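Long-range contact in transcriptional regulator (Corynebacterium diphtheriae, PDB 3LMM), which is probably a transcriptional regulator, with a Schlafen AlbA_2 domain and helix-turn-helix-class domains, although its precise function has not been established: residues F42-G47 with R94-E99. Numbering follows the deposited sequence.
With CO (cobalt (II) ion), chain E.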
loop_
_atom_site.group_PDB
_atom_site.type_symbol
_atom_site.label_atom_id
_atom_site.label_comp_id
_atom_site.label_asym_id
_atom_site.label_seq_id
_atom_site.Cartn_x
_atom_site.Cartn_y
_atom_site.Cartn_z
ATOM N N PHE A 42 -20.242 -4.333 18.425
ATOM C CA PHE A 42 -21.471 -3.647 17.997
ATOM C C PHE A 42 -21.128 -2.241 17.547
ATOM O O PHE A 42 -20.615 -1.453 18.335
ATOM C CB PHE A 42 -22.485 -3.526 19.140
ATOM C CG PHE A 42 -23.152 -4.820 19.509
ATOM C CD1 PHE A 42 -23.981 -4.891 20.625
ATOM C CD2 PHE A 42 -22.954 -5.965 18.745
ATOM C CE1 PHE A 42 -24.585 -6.088 20.987
ATOM C CE2 PHE A 42 -23.555 -7.169 19.099
ATOM C CZ PHE A 42 -24.381 -7.230 20.221
ATOM N N LYS A 43 -21.404 -1.925 16.289
ATOM C CA LYS A 43 -21.133 -0.589 15.784
ATOM C C LYS A 43 -22.331 -0.033 15.050
ATOM O O LYS A 43 -23.067 -0.753 14.369
ATOM C CB LYS A 43 -19.937 -0.568 14.841
ATOM C CG LYS A 43 -18.634 -0.942 15.503
ATOM C CD LYS A 43 -17.670 0.219 15.549
ATOM C CE LYS A 43 -17.859 1.065 16.784
ATOM N NZ LYS A 43 -16.846 2.153 16.785
ATOM N N GLU A 44 -22.489 1.272 15.195
ATOM C CA GLU A 44 -23.569 2.028 14.611
ATOM C C GLU A 44 -23.043 2.928 13.498
ATOM O O GLU A 44 -22.157 3.742 13.740
ATOM C CB GLU A 44 -24.174 2.871 15.709
ATOM C CG GLU A 44 -25.184 3.835 15.235
ATOM C CD GLU A 44 -25.717 4.668 16.359
ATOM O OE1 GLU A 44 -26.533 5.570 16.067
ATOM O OE2 GLU A 44 -25.318 4.427 17.527
ATOM N N GLU A 45 -23.582 2.789 12.288
ATOM C CA GLU A 45 -23.132 3.611 11.166
ATOM C C GLU A 45 -23.098 5.053 11.627
ATOM O O GLU A 45 -24.140 5.651 11.909
ATOM C CB GLU A 45 -24.078 3.468 9.973
ATOM C CG GLU A 45 -23.682 4.288 8.755
ATOM C CD GLU A 45 -24.595 4.038 7.567
ATOM O OE1 GLU A 45 -24.501 4.785 6.571
ATOM O OE2 GLU A 45 -25.413 3.093 7.613
ATOM N N ALA A 46 -21.895 5.609 11.713
ATOM C CA ALA A 46 -21.731 6.980 12.176
ATOM C C ALA A 46 -22.302 7.999 11.210
ATOM O O ALA A 46 -22.529 7.691 10.041
ATOM C CB ALA A 46 -20.255 7.273 12.415
ATOM N N GLY A 47 -22.535 9.207 11.723
ATOM C CA GLY A 47 -23.041 10.297 10.911
ATOM C C GLY A 47 -24.525 10.255 10.655
ATOM O O GLY A 47 -25.022 10.850 9.700
ATOM N N ARG A 94 -29.381 -1.823 20.726
ATOM C CA ARG A 94 -30.551 -1.430 19.956
ATOM C C ARG A 94 -30.295 -1.513 18.464
ATOM O O ARG A 94 -29.263 -1.043 17.985
ATOM C CB ARG A 94 -30.954 -0.010 20.325
ATOM C CG ARG A 94 -31.536 0.101 21.703
ATOM C CD ARG A 94 -31.730 1.534 22.117
ATOM N NE ARG A 94 -32.354 1.584 23.423
ATOM C CZ ARG A 94 -32.433 2.671 24.178
ATOM N NH1 ARG A 94 -33.029 2.602 25.366
ATOM N NH2 ARG A 94 -31.910 3.812 23.754
ATOM N N ILE A 95 -31.233 -2.110 17.730
ATOM C CA ILE A 95 -31.087 -2.233 16.277
ATOM C C ILE A 95 -31.361 -0.899 15.568
ATOM O O ILE A 95 -32.437 -0.327 15.715
ATOM C CB ILE A 95 -32.045 -3.311 15.686
ATOM C CG1 ILE A 95 -31.542 -4.709 16.023
ATOM C CG2 ILE A 95 -32.118 -3.186 14.174
ATOM C CD1 ILE A 95 -32.261 -5.349 17.188
ATOM N N ILE A 96 -30.383 -0.421 14.800
ATOM C CA ILE A 96 -30.509 0.827 14.061
ATOM C C ILE A 96 -30.574 0.490 12.581
ATOM O O ILE A 96 -31.453 0.963 11.870
ATOM C CB ILE A 96 -29.292 1.753 14.283
ATOM C CG1 ILE A 96 -28.943 1.839 15.769
ATOM C CG2 ILE A 96 -29.570 3.123 13.695
ATOM C CD1 ILE A 96 -30.057 2.326 16.671
ATOM N N GLY A 97 -29.632 -0.327 12.119
ATOM C CA GLY A 97 -29.614 -0.719 10.717
ATOM C C GLY A 97 -28.667 0.088 9.846
ATOM O O GLY A 97 -28.102 1.091 10.281
ATOM N N THR A 98 -28.492 -0.355 8.606
ATOM C CA THR A 98 -27.614 0.333 7.685
ATOM C C THR A 98 -27.877 -0.137 6.263
ATOM O O THR A 98 -28.125 -1.315 6.030
ATOM C CB THR A 98 -26.130 0.124 8.072
ATOM O OG1 THR A 98 -25.287 0.556 6.998
ATOM C CG2 THR A 98 -25.868 -1.334 8.384
ATOM N N GLU A 99 -27.835 0.802 5.324
ATOM C CA GLU A 99 -28.102 0.504 3.928
ATOM C C GLU A 99 -26.841 0.595 3.087
ATOM O O GLU A 99 -26.898 0.584 1.857
ATOM C CB GLU A 99 -29.155 1.478 3.400
ATOM C CG GLU A 99 -30.361 1.630 4.324
ATOM C CD GLU A 99 -31.197 0.364 4.426
ATOM O OE1 GLU A 99 -31.610 0.011 5.565
ATOM O OE2 GLU A 99 -31.457 -0.269 3.370
HETATM CO CO CO E . -18.506 -1.269 19.843
HETATM O O HOH W 1 -26.248 2.545 12.516
#
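Glu45 and Thr98 join two loops of the chain through a single side-chain hydrogen bond, a small example of how a carboxylate can tie together segments that share no backbone pairing. Thr98 OG1 donates to Glu45 OE2 over 2.6 Å, and the hydroxyl comes from above the carboxylate plane, 46° out of it, with the two side chains running obliquely past one another. Glu45 reaches across because CG stands anti to the backbone N (chi1 -180°) and the chain beyond it is extended. Thr98 likewise carries OG1 anti to its own N (chi1 167°), beside the carbonyl carbon. The same OG1 also takes the N-H of Leu100, so this hydroxyl is gripped on both its donor and acceptor sides; Arg48 NE adds a long, weak ion pair to OE2. A water adds a second, indirect link: it donates to Gly97 O at 3.2 Å and receives a weak bond from Glu45 N. At the backbone angles of Gly97 a CB would be jammed against the carbonyl O of Ile96, which by itself calls for glycine. One or two residues earlier in each segment, contact is aliphatic and loose, Glu44 CG lying 4.3 Å from Ile96 CG1, while the carboxylate of Glu44 forms a salt bridge with Arg49. Phe42, which opens the first segment, gives its carbonyl O to the cobalt ion at 2.6 Å, a site completed by Asp41 and Asp90. The arrangement thus packs the loop leaving edge strand 41-43 against the loop between strand 82-86 and helix 102-113, beside the edge of the mixed four-stranded sheet, in the region matched by the Schlafen AlbA_2 family.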